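Local atomic coordinates of Epf (Streptococcus pyogenes, PDB entry 4ES8), a protein that is a cell-surface adhesin that binds to cells through an N-terminal domain containing a carbohydrate-binding module. Residues K115-G121 against E170-I176; V214-S218 against R242-D248; L252-R256 against K286-L291. One frame throughout, in Å; residues are numbered along the deposited sequence. Where two conformers were deposited one is given.

Contact 1 (K115-G121 against E170-I176); sequences KITFEQG and EQGDKTI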
loop_
_atom_site.group_PDB
_atom_site.type_symbol
_atom_site.label_atom_id
_atom_site.label_comp_id
_atom_site.label_asym_id
_atom_site.label_seq_id
_atom_site.Cartn_x
_atom_site.Cartn_y
_atom_site.Cartn_z
ATOM N N LYS A 115 0.757 0.329 -5.480
ATOM C CA LYS A 115 1.859 0.597 -6.398
ATOM C C LYS A 115 2.680 1.748 -5.854
ATOM O O LYS A 115 2.168 2.867 -5.773
ATOM C CB LYS A 115 1.337 0.929 -7.809
ATOM C CG LYS A 115 2.433 1.343 -8.802
ATOM C CD LYS A 115 1.847 1.953 -10.083
ATOM C CE LYS A 115 2.922 2.187 -11.126
ATOM N NZ LYS A 115 2.374 2.769 -12.383
ATOM N N ILE A 116 3.925 1.471 -5.481
ATOM C CA ILE A 116 4.869 2.478 -5.005
ATOM C C ILE A 116 5.754 2.863 -6.170
ATOM O O ILE A 116 6.221 1.986 -6.920
ATOM C CB ILE A 116 5.729 1.910 -3.851
ATOM C CG1 ILE A 116 4.935 1.672 -2.574
ATOM C CG2 ILE A 116 6.976 2.780 -3.588
ATOM C CD1 ILE A 116 5.753 0.885 -1.496
ATOM N N THR A 117 6.025 4.174 -6.316
ATOM C CA THR A 117 6.963 4.655 -7.325
ATOM C C THR A 117 7.900 5.621 -6.651
ATOM O O THR A 117 7.505 6.322 -5.721
ATOM C CB THR A 117 6.246 5.300 -8.519
ATOM O OG1 THR A 117 5.390 6.356 -8.068
ATOM C CG2 THR A 117 5.429 4.286 -9.328
ATOM N N PHE A 118 9.154 5.659 -7.100
ATOM C CA PHE A 118 10.128 6.621 -6.583
ATOM C C PHE A 118 11.278 6.682 -7.528
ATOM O O PHE A 118 11.340 5.879 -8.458
ATOM C CB PHE A 118 10.610 6.277 -5.152
ATOM C CG PHE A 118 11.278 4.924 -5.009
ATOM C CD1 PHE A 118 10.521 3.771 -4.879
ATOM C CD2 PHE A 118 12.665 4.810 -5.014
ATOM C CE1 PHE A 118 11.147 2.519 -4.750
ATOM C CE2 PHE A 118 13.287 3.558 -4.916
ATOM C CZ PHE A 118 12.527 2.420 -4.775
ATOM N N GLU A 119 12.201 7.611 -7.278
ATOM C CA GLU A 119 13.403 7.680 -8.090
ATOM C C GLU A 119 14.576 7.198 -7.271
ATOM O O GLU A 119 14.796 7.694 -6.160
ATOM C CB GLU A 119 13.670 9.122 -8.561
ATOM C CG GLU A 119 12.569 9.683 -9.444
ATOM C CD GLU A 119 12.897 11.069 -9.953
ATOM O OE1 GLU A 119 13.927 11.225 -10.648
ATOM O OE2 GLU A 119 12.092 11.990 -9.697
ATOM N N GLN A 120 15.334 6.262 -7.814
ATOM C CA GLN A 120 16.602 5.870 -7.231
ATOM C C GLN A 120 17.598 6.903 -7.724
ATOM O O GLN A 120 17.870 6.966 -8.940
ATOM C CB GLN A 120 17.003 4.448 -7.650
ATOM C CG GLN A 120 18.426 4.073 -7.246
ATOM C CD GLN A 120 18.522 4.074 -5.740
ATOM O OE1 GLN A 120 17.855 3.285 -5.072
ATOM N NE2 GLN A 120 19.269 5.043 -5.191
ATOM N N GLY A 121 18.057 7.758 -6.820
ATOM C CA GLY A 121 19.071 8.763 -7.127
ATOM C C GLY A 121 20.454 8.133 -7.087
ATOM O O GLY A 121 20.608 6.899 -7.187
ATOM N N GLU A 170 20.450 0.115 -11.363
ATOM C CA GLU A 170 20.441 1.295 -12.217
ATOM C C GLU A 170 19.809 2.451 -11.447
ATOM O O GLU A 170 18.901 2.240 -10.624
ATOM C CB GLU A 170 19.595 1.082 -13.484
ATOM C CG GLU A 170 19.977 -0.019 -14.429
ATOM C CD GLU A 170 19.045 0.061 -15.627
ATOM O OE1 GLU A 170 19.564 0.147 -16.762
ATOM O OE2 GLU A 170 17.812 0.172 -15.427
ATOM N N GLN A 171 20.232 3.658 -11.746
ATOM C CA GLN A 171 19.581 4.849 -11.209
ATOM C C GLN A 171 18.425 5.205 -12.133
ATOM O O GLN A 171 18.545 5.067 -13.348
ATOM C CB GLN A 171 20.575 6.009 -11.108
ATOM C CG GLN A 171 21.710 5.676 -10.133
ATOM C CD GLN A 171 22.809 6.711 -10.001
ATOM O OE1 GLN A 171 23.907 6.377 -9.530
ATOM N NE2 GLN A 171 22.559 7.973 -10.392
ATOM N N GLY A 172 17.327 5.646 -11.562
ATOM C CA GLY A 172 16.154 6.004 -12.343
ATOM C C GLY A 172 14.871 5.643 -11.633
ATOM O O GLY A 172 14.871 5.339 -10.437
ATOM N N ASP A 173 13.768 5.700 -12.373
ATOM C CA ASP A 173 12.451 5.428 -11.819
ATOM C C ASP A 173 12.299 3.967 -11.431
ATOM O O ASP A 173 12.652 3.065 -12.208
ATOM C CB ASP A 173 11.365 5.798 -12.841
ATOM C CG ASP A 173 11.255 7.276 -13.181
ATOM O OD1 ASP A 173 11.934 8.098 -12.512
ATOM O OD2 ASP A 173 10.471 7.618 -14.107
ATOM N N LYS A 174 11.715 3.738 -10.253
ATOM C CA LYS A 174 11.420 2.400 -9.764
ATOM C C LYS A 174 9.930 2.235 -9.520
ATOM O O LYS A 174 9.241 3.204 -9.146
ATOM C CB LYS A 174 12.171 2.155 -8.439
ATOM C CG LYS A 174 13.698 2.301 -8.535
ATOM C CD LYS A 174 14.354 1.338 -9.555
ATOM C CE LYS A 174 15.830 1.636 -9.621
ATOM N NZ LYS A 174 16.466 0.897 -10.757
ATOM N N THR A 175 9.447 1.004 -9.665
ATOM C CA THR A 175 8.054 0.655 -9.389
ATOM C C THR A 175 8.039 -0.601 -8.565
ATOM O O THR A 175 8.699 -1.582 -8.933
ATOM C CB THR A 175 7.255 0.457 -10.692
ATOM O OG1 THR A 175 7.322 1.628 -11.514
ATOM C CG2 THR A 175 5.782 0.078 -10.423
ATOM N N ILE A 176 7.286 -0.585 -7.438
ATOM C CA ILE A 176 7.149 -1.745 -6.558
ATOM C C ILE A 176 5.687 -1.962 -6.300
ATOM O O ILE A 176 5.005 -1.013 -5.913
ATOM C CB ILE A 176 7.924 -1.587 -5.229
ATOM C CG1 ILE A 176 9.431 -1.340 -5.485
ATOM C CG2 ILE A 176 7.691 -2.814 -4.303
ATOM C CD1 ILE A 176 10.271 -1.006 -4.233
HETATM O O HOH W 1 5.688 3.107 -13.009
HETATM O O HOH W 2 14.461 9.039 -12.171
#

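Contact 2 (V214-S218 against R242-D248); sequences VTNPS and RTNFEGD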
loop_
_atom_site.group_PDB
_atom_site.type_symbol
_atom_site.label_atom_id
_atom_site.label_comp_id
_atom_site.label_asym_id
_atom_site.label_seq_id
_atom_site.Cartn_x
_atom_site.Cartn_y
_atom_site.Cartn_z
ATOM N N VAL A 214 -4.097 0.303 -6.271
ATOM C CA VAL A 214 -4.348 -0.160 -7.653
ATOM C C VAL A 214 -5.234 -1.414 -7.642
ATOM O O VAL A 214 -5.259 -2.178 -8.615
ATOM C CB VAL A 214 -3.031 -0.412 -8.421
ATOM C CG1 VAL A 214 -2.310 0.900 -8.688
ATOM C CG2 VAL A 214 -2.132 -1.405 -7.683
ATOM N N THR A 215 -6.009 -1.592 -6.564
ATOM C CA THR A 215 -6.889 -2.739 -6.425
ATOM C C THR A 215 -7.919 -2.811 -7.555
ATOM O O THR A 215 -8.605 -1.837 -7.831
ATOM C CB THR A 215 -7.615 -2.632 -5.090
ATOM O OG1 THR A 215 -6.641 -2.512 -4.040
ATOM C CG2 THR A 215 -8.510 -3.804 -4.823
ATOM N N ASN A 216 -8.085 -3.998 -8.141
ATOM C CA ASN A 216 -9.144 -4.200 -9.125
ATOM C C ASN A 216 -10.462 -4.375 -8.413
ATOM O O ASN A 216 -10.528 -5.077 -7.395
ATOM C CB ASN A 216 -8.860 -5.429 -9.989
ATOM C CG ASN A 216 -7.678 -5.229 -10.891
ATOM O OD1 ASN A 216 -7.552 -4.201 -11.563
ATOM N ND2 ASN A 216 -6.787 -6.206 -10.900
ATOM N N PRO A 217 -11.545 -3.794 -8.952
ATOM C CA PRO A 217 -12.854 -4.020 -8.332
ATOM C C PRO A 217 -13.238 -5.490 -8.422
ATOM O O PRO A 217 -12.808 -6.194 -9.350
ATOM C CB PRO A 217 -13.807 -3.156 -9.161
ATOM C CG PRO A 217 -13.132 -2.986 -10.480
ATOM C CD PRO A 217 -11.648 -2.976 -10.177
ATOM N N SER A 218 -14.049 -5.944 -7.472
ATOM C CA SER A 218 -14.595 -7.295 -7.485
ATOM C C SER A 218 -15.531 -7.447 -8.712
ATOM O O SER A 218 -15.839 -6.468 -9.429
ATOM C CB SER A 218 -15.358 -7.552 -6.193
ATOM O OG SER A 218 -16.440 -6.637 -6.074
ATOM N N ARG A 242 -8.561 -11.505 -4.346
ATOM C CA ARG A 242 -9.024 -10.624 -3.261
ATOM C C ARG A 242 -10.117 -11.310 -2.472
ATOM O O ARG A 242 -11.024 -11.891 -3.099
ATOM C CB ARG A 242 -9.661 -9.334 -3.825
ATOM C CG ARG A 242 -8.799 -8.192 -4.275
ATOM C CD ARG A 242 -9.753 -7.049 -4.642
ATOM N NE ARG A 242 -10.341 -6.364 -3.480
ATOM C CZ ARG A 242 -11.276 -5.414 -3.562
ATOM N NH1 ARG A 242 -11.735 -5.026 -4.741
ATOM N NH2 ARG A 242 -11.733 -4.826 -2.463
ATOM N N THR A 243 -10.123 -11.193 -1.153
ATOM C CA THR A 243 -11.201 -11.735 -0.324
ATOM C C THR A 243 -11.806 -10.608 0.520
ATOM O O THR A 243 -12.941 -10.765 0.993
ATOM C CB THR A 243 -10.747 -12.924 0.523
ATOM O OG1 THR A 243 -9.755 -12.500 1.456
ATOM C CG2 THR A 243 -10.262 -14.112 -0.329
ATOM N N ASN A 244 -11.095 -9.474 0.692
ATOM C CA ASN A 244 -11.683 -8.338 1.405
ATOM C C ASN A 244 -12.219 -7.378 0.363
ATOM O O ASN A 244 -11.430 -6.672 -0.269
ATOM C CB ASN A 244 -10.677 -7.621 2.341
ATOM C CG ASN A 244 -11.296 -6.425 3.041
ATOM O OD1 ASN A 244 -12.524 -6.321 3.151
ATOM N ND2 ASN A 244 -10.484 -5.498 3.558
ATOM N N PHE A 245 -13.549 -7.338 0.185
ATOM C CA PHE A 245 -14.126 -6.489 -0.850
ATOM C C PHE A 245 -14.387 -5.065 -0.374
ATOM O O PHE A 245 -14.970 -4.276 -1.114
ATOM C CB PHE A 245 -15.385 -7.132 -1.440
ATOM C CG PHE A 245 -15.058 -8.460 -2.079
ATOM C CD1 PHE A 245 -14.060 -8.560 -3.041
ATOM C CD2 PHE A 245 -15.737 -9.610 -1.707
ATOM C CE1 PHE A 245 -13.757 -9.793 -3.635
ATOM C CE2 PHE A 245 -15.437 -10.848 -2.311
ATOM C CZ PHE A 245 -14.447 -10.922 -3.263
ATOM N N GLU A 246 -13.870 -4.722 0.830
ATOM C CA GLU A 246 -13.967 -3.381 1.404
ATOM C C GLU A 246 -13.641 -2.295 0.385
ATOM O O GLU A 246 -12.614 -2.373 -0.317
ATOM C CB GLU A 246 -12.971 -3.296 2.562
ATOM C CG GLU A 246 -12.980 -1.992 3.322
ATOM C CD GLU A 246 -12.058 -1.969 4.528
ATOM O OE1 GLU A 246 -11.383 -2.983 4.813
ATOM O OE2 GLU A 246 -11.981 -0.899 5.163
ATOM N N GLY A 247 -14.489 -1.275 0.341
ATOM C CA GLY A 247 -14.251 -0.124 -0.528
ATOM C C GLY A 247 -14.892 -0.208 -1.896
ATOM O O GLY A 247 -14.909 0.790 -2.619
ATOM N N ASP A 248 -15.389 -1.387 -2.295
ATOM C CA ASP A 248 -16.055 -1.494 -3.590
ATOM C C ASP A 248 -17.447 -0.890 -3.495
ATOM O O ASP A 248 -18.202 -1.186 -2.559
ATOM C CB ASP A 248 -16.144 -2.965 -4.026
ATOM C CG ASP A 248 -14.832 -3.578 -4.465
ATOM O OD1 ASP A 248 -13.767 -2.986 -4.171
ATOM O OD2 ASP A 248 -14.867 -4.643 -5.099
#

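Contact 3 (L252-R256 against K286-L291); sequences LFNSR and KNKEKL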
loop_
_atom_site.group_PDB
_atom_site.type_symbol
_atom_site.label_atom_id
_atom_site.label_comp_id
_atom_site.label_asym_id
_atom_site.label_seq_id
_atom_site.Cartn_x
_atom_site.Cartn_y
_atom_site.Cartn_z
ATOM N N LEU A 252 -26.626 -0.808 -8.627
ATOM C CA LEU A 252 -27.605 -1.743 -9.218
ATOM C C LEU A 252 -28.601 -0.954 -10.033
ATOM O O LEU A 252 -29.143 0.029 -9.530
ATOM C CB LEU A 252 -28.319 -2.508 -8.098
ATOM C CG LEU A 252 -29.453 -3.447 -8.526
ATOM C CD1 LEU A 252 -28.894 -4.664 -9.265
ATOM C CD2 LEU A 252 -30.238 -3.934 -7.291
ATOM N N PHE A 253 -28.826 -1.366 -11.287
ATOM C CA PHE A 253 -29.737 -0.648 -12.199
ATOM C C PHE A 253 -30.774 -1.577 -12.754
ATOM O O PHE A 253 -30.507 -2.774 -12.894
ATOM C CB PHE A 253 -28.957 -0.092 -13.402
ATOM C CG PHE A 253 -27.777 0.795 -13.112
ATOM C CD1 PHE A 253 -26.546 0.246 -12.751
ATOM C CD2 PHE A 253 -27.860 2.169 -13.304
ATOM C CE1 PHE A 253 -25.444 1.068 -12.516
ATOM C CE2 PHE A 253 -26.755 2.994 -13.079
ATOM C CZ PHE A 253 -25.558 2.438 -12.678
ATOM N N ASN A 254 -31.929 -1.030 -13.151
ATOM C CA ASN A 254 -32.937 -1.868 -13.806
ATOM C C ASN A 254 -32.608 -1.972 -15.306
ATOM O O ASN A 254 -31.625 -1.376 -15.766
ATOM C CB ASN A 254 -34.369 -1.352 -13.554
ATOM C CG ASN A 254 -34.685 0.001 -14.150
ATOM O OD1 ASN A 254 -33.990 0.516 -15.023
ATOM N ND2 ASN A 254 -35.780 0.608 -13.693
ATOM N N SER A 255 -33.430 -2.709 -16.077
ATOM C CA SER A 255 -33.131 -2.917 -17.518
ATOM C C SER A 255 -33.228 -1.632 -18.347
ATOM O O SER A 255 -32.688 -1.593 -19.453
ATOM C CB SER A 255 -34.039 -3.989 -18.107
ATOM O OG SER A 255 -35.399 -3.589 -18.006
ATOM N N ARG A 256 -33.885 -0.589 -17.817
ATOM C CA ARG A 256 -33.982 0.711 -18.499
ATOM C C ARG A 256 -32.751 1.593 -18.181
ATOM O O ARG A 256 -32.686 2.748 -18.620
ATOM C CB ARG A 256 -35.263 1.433 -18.099
ATOM C CG ARG A 256 -36.503 0.718 -18.624
ATOM C CD ARG A 256 -37.772 1.386 -18.154
ATOM N NE ARG A 256 -38.934 0.795 -18.816
ATOM C CZ ARG A 256 -40.175 1.231 -18.652
ATOM N NH1 ARG A 256 -40.427 2.246 -17.832
ATOM N NH2 ARG A 256 -41.175 0.661 -19.310
ATOM N N LYS A 286 -39.649 -6.683 -13.222
ATOM C CA LYS A 286 -40.365 -7.528 -14.162
ATOM C C LYS A 286 -39.767 -8.924 -14.217
ATOM O O LYS A 286 -38.568 -9.107 -14.003
ATOM C CB LYS A 286 -40.388 -6.896 -15.561
ATOM C CG LYS A 286 -41.320 -5.697 -15.624
ATOM C CD LYS A 286 -41.103 -4.836 -16.874
ATOM C CE LYS A 286 -39.782 -4.102 -16.879
ATOM N NZ LYS A 286 -39.739 -3.073 -17.951
ATOM N N ASN A 287 -40.607 -9.926 -14.510
ATOM C CA ASN A 287 -40.130 -11.295 -14.634
ATOM C C ASN A 287 -39.057 -11.378 -15.731
ATOM O O ASN A 287 -39.203 -10.756 -16.790
ATOM C CB ASN A 287 -41.288 -12.253 -14.934
ATOM C CG ASN A 287 -40.878 -13.703 -15.040
ATOM O OD1 ASN A 287 -40.003 -14.194 -14.314
ATOM N ND2 ASN A 287 -41.485 -14.411 -15.976
ATOM N N LYS A 288 -37.925 -12.042 -15.426
ATOM C CA LYS A 288 -36.801 -12.220 -16.363
ATOM C C LYS A 288 -36.088 -10.883 -16.728
ATOM O O LYS A 288 -35.243 -10.878 -17.621
ATOM C CB LYS A 288 -37.247 -12.960 -17.642
ATOM C CG LYS A 288 -37.699 -14.392 -17.347
ATOM C CD LYS A 288 -38.048 -15.155 -18.618
ATOM C CE LYS A 288 -38.470 -16.581 -18.332
ATOM N NZ LYS A 288 -37.347 -17.413 -17.808
ATOM N N GLU A 289 -36.392 -9.776 -16.009
ATOM C CA GLU A 289 -35.743 -8.478 -16.257
ATOM C C GLU A 289 -34.234 -8.574 -16.052
ATOM O O GLU A 289 -33.807 -9.138 -15.048
ATOM C CB GLU A 289 -36.295 -7.391 -15.327
ATOM C CG GLU A 289 -35.762 -6.022 -15.684
ATOM C CD GLU A 289 -36.387 -4.833 -14.988
ATOM O OE1 GLU A 289 -37.308 -5.015 -14.156
ATOM O OE2 GLU A 289 -35.964 -3.701 -15.305
ATOM N N LYS A 290 -33.451 -8.026 -16.998
ATOM C CA LYS A 290 -32.002 -8.021 -16.900
ATOM C C LYS A 290 -31.556 -6.811 -16.102
ATOM O O LYS A 290 -31.551 -5.689 -16.604
ATOM C CB LYS A 290 -31.346 -8.007 -18.294
ATOM C CG LYS A 290 -31.414 -9.340 -19.023
ATOM C CD LYS A 290 -30.808 -9.238 -20.434
ATOM C CE LYS A 290 -29.293 -9.219 -20.454
ATOM N NZ LYS A 290 -28.764 -8.961 -21.821
ATOM N N LEU A 291 -31.177 -7.036 -14.852
ATOM C CA LEU A 291 -30.645 -5.963 -14.023
ATOM C C LEU A 291 -29.160 -5.828 -14.302
ATOM O O LEU A 291 -28.519 -6.806 -14.692
ATOM C CB LEU A 291 -30.876 -6.235 -12.528
ATOM C CG LEU A 291 -32.337 -6.518 -12.101
ATOM C CD1 LEU A 291 -32.418 -6.804 -10.609
ATOM C CD2 LEU A 291 -33.272 -5.336 -12.452
#

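Contact 1 (K115-G121 against E170-I176)
Ile176, Lys174 and Phe118 give up the most surface here, all three on the same face of the sheet. The Phe118 ring is the hub: Lys174 CB sits over one ring face, 3.9 Å from the centroid in a CH-pi contact, while Ile176 CD1 reaches the ring edge, 3.7 Å from Phe118 CE1. Ile116 continues this buried face beside Ile176, CB to CB 4.4 Å. Antiparallel beta pairing holds the register. Ile116 with Ile176, Phe118 with Lys174 and Gln120 with Gly172 are hydrogen-bonded pairs, from Ile116 N to Ile176 O at 2.7 Å to the longer Phe118 N to Lys174 O at 3.2 Å. Both strands belong to one sheet of a beta sandwich, probably the carbohydrate-binding module; Leu188 and Leu190 of the facing sheet cover Phe118, and Tyr131 meets its ring edge-to-face. The aliphatic part of Lys174 runs past Gln120, its CE 3.6 Å from Gln120 CB, so that NZ can bond Glu170 O at 2.8 Å and form a salt bridge with Glu162. On the other face Glu119 OE1 and Asp173 OD1 come within 4.2 Å, two like charges bridged by a water that donates to both, while Glu119 OE2 is hydrogen-bonded to Asn208.

Contact 2 (V214-S218 against R242-D248)
Neither segment is a regular strand or helix. Residues 214-218 are an extended linker that leaves strand 202-213 of the first domain, the beta sandwich, and leads into strand 219-224 of the next, fibronectin-like domain. Facing it, 242-248 curls back on itself: a type II beta turn runs from Phe245 to Asp248, closed by Asp248 N to Phe245 O at 3.1 Å with Gly247 at its third position, and just ahead Asn244 OD1 accepts from Glu246 N at 3.1 Å to make an Asx turn. This curl brings Arg242 and Asp248 together in a salt bridge, Arg242 NH1 to Asp248 OD1 2.9 Å, while Arg242 NH2 holds Asn244 O at 2.9 Å. The pair takes hold of the linker. Arg242 NH1 donates to Asn216 O at 2.9 Å, and Thr215 CG2 lies over one face of the guanidinium, 3.4 Å from Arg242 NE. Packing near the other end is light, with Ser218 CB 3.6 Å from Phe245 CD1. His112, from the first domain, touches both Thr215 and Arg242, which places the contact at the domain junction. Asp248 OD2 accepts twice from one residue, from Ser218 N at 2.8 Å and from Ser218 OG at 2.7 Å.

Contact 3 (L252-R256 against K286-L291)
One carboxylate does most of the polar work. Glu289 OE2 takes hydrogen bonds from both Ser255 N and Ser255 OG, each at 2.8 Å, while Glu289 OE1 turns back on its own segment to accept from Lys286 N at 3.0 Å. That second bond spans a type II beta turn from Lys286 to Glu289, itself closed by Glu289 N to Lys286 O at 3.0 Å, so the same side chain braces the turn and grips the other segment. Here strand 248-253 ends and strand 290-297 begins, antiparallel neighbours in the four-stranded sheet of the fibronectin-like domain; their regular pairing starts next to this contact, where the backbones of Phe253 and Lys292 bond. Around the carboxylate the chains stay close, with Asn254 CB 3.3 Å from Glu289 OE2 and Ser255 CA 3.3 Å from Lys290 O. Further in, Leu291 fills the gap: its CD2 lies 3.7 Å from Asn254 CA, and its CB 4.1 Å from Leu252 CD1, with Phe309 of strand 307-310 packing on both leucines. At the solvent-exposed edge of the contact, Arg256 NE stands 4.0 Å from Lys286 NZ, two like charges side by side.

How the contacts relate
From the N terminus, the three contacts close one after another, none enclosing or crossing another. Contact 1 comes first, bringing strands 113-123 and 172-180 together across 48 intervening residues inside the first domain, the beta sandwich. The chain then runs along strand 202-213 into contact 2, which closes a 23-residue loop at the junction between domains; there Val214 CG1 packs 3.8 Å from Lys115 CB of contact 1. Strand 248-253 carries the chain from contact 2 to contact 3, their centres about 25 Å apart, and contact 3 joins its far end to strand 290-297 over 29 residues. That strand returns toward contact 2, where Gln297 hydrogen-bonds Asp248.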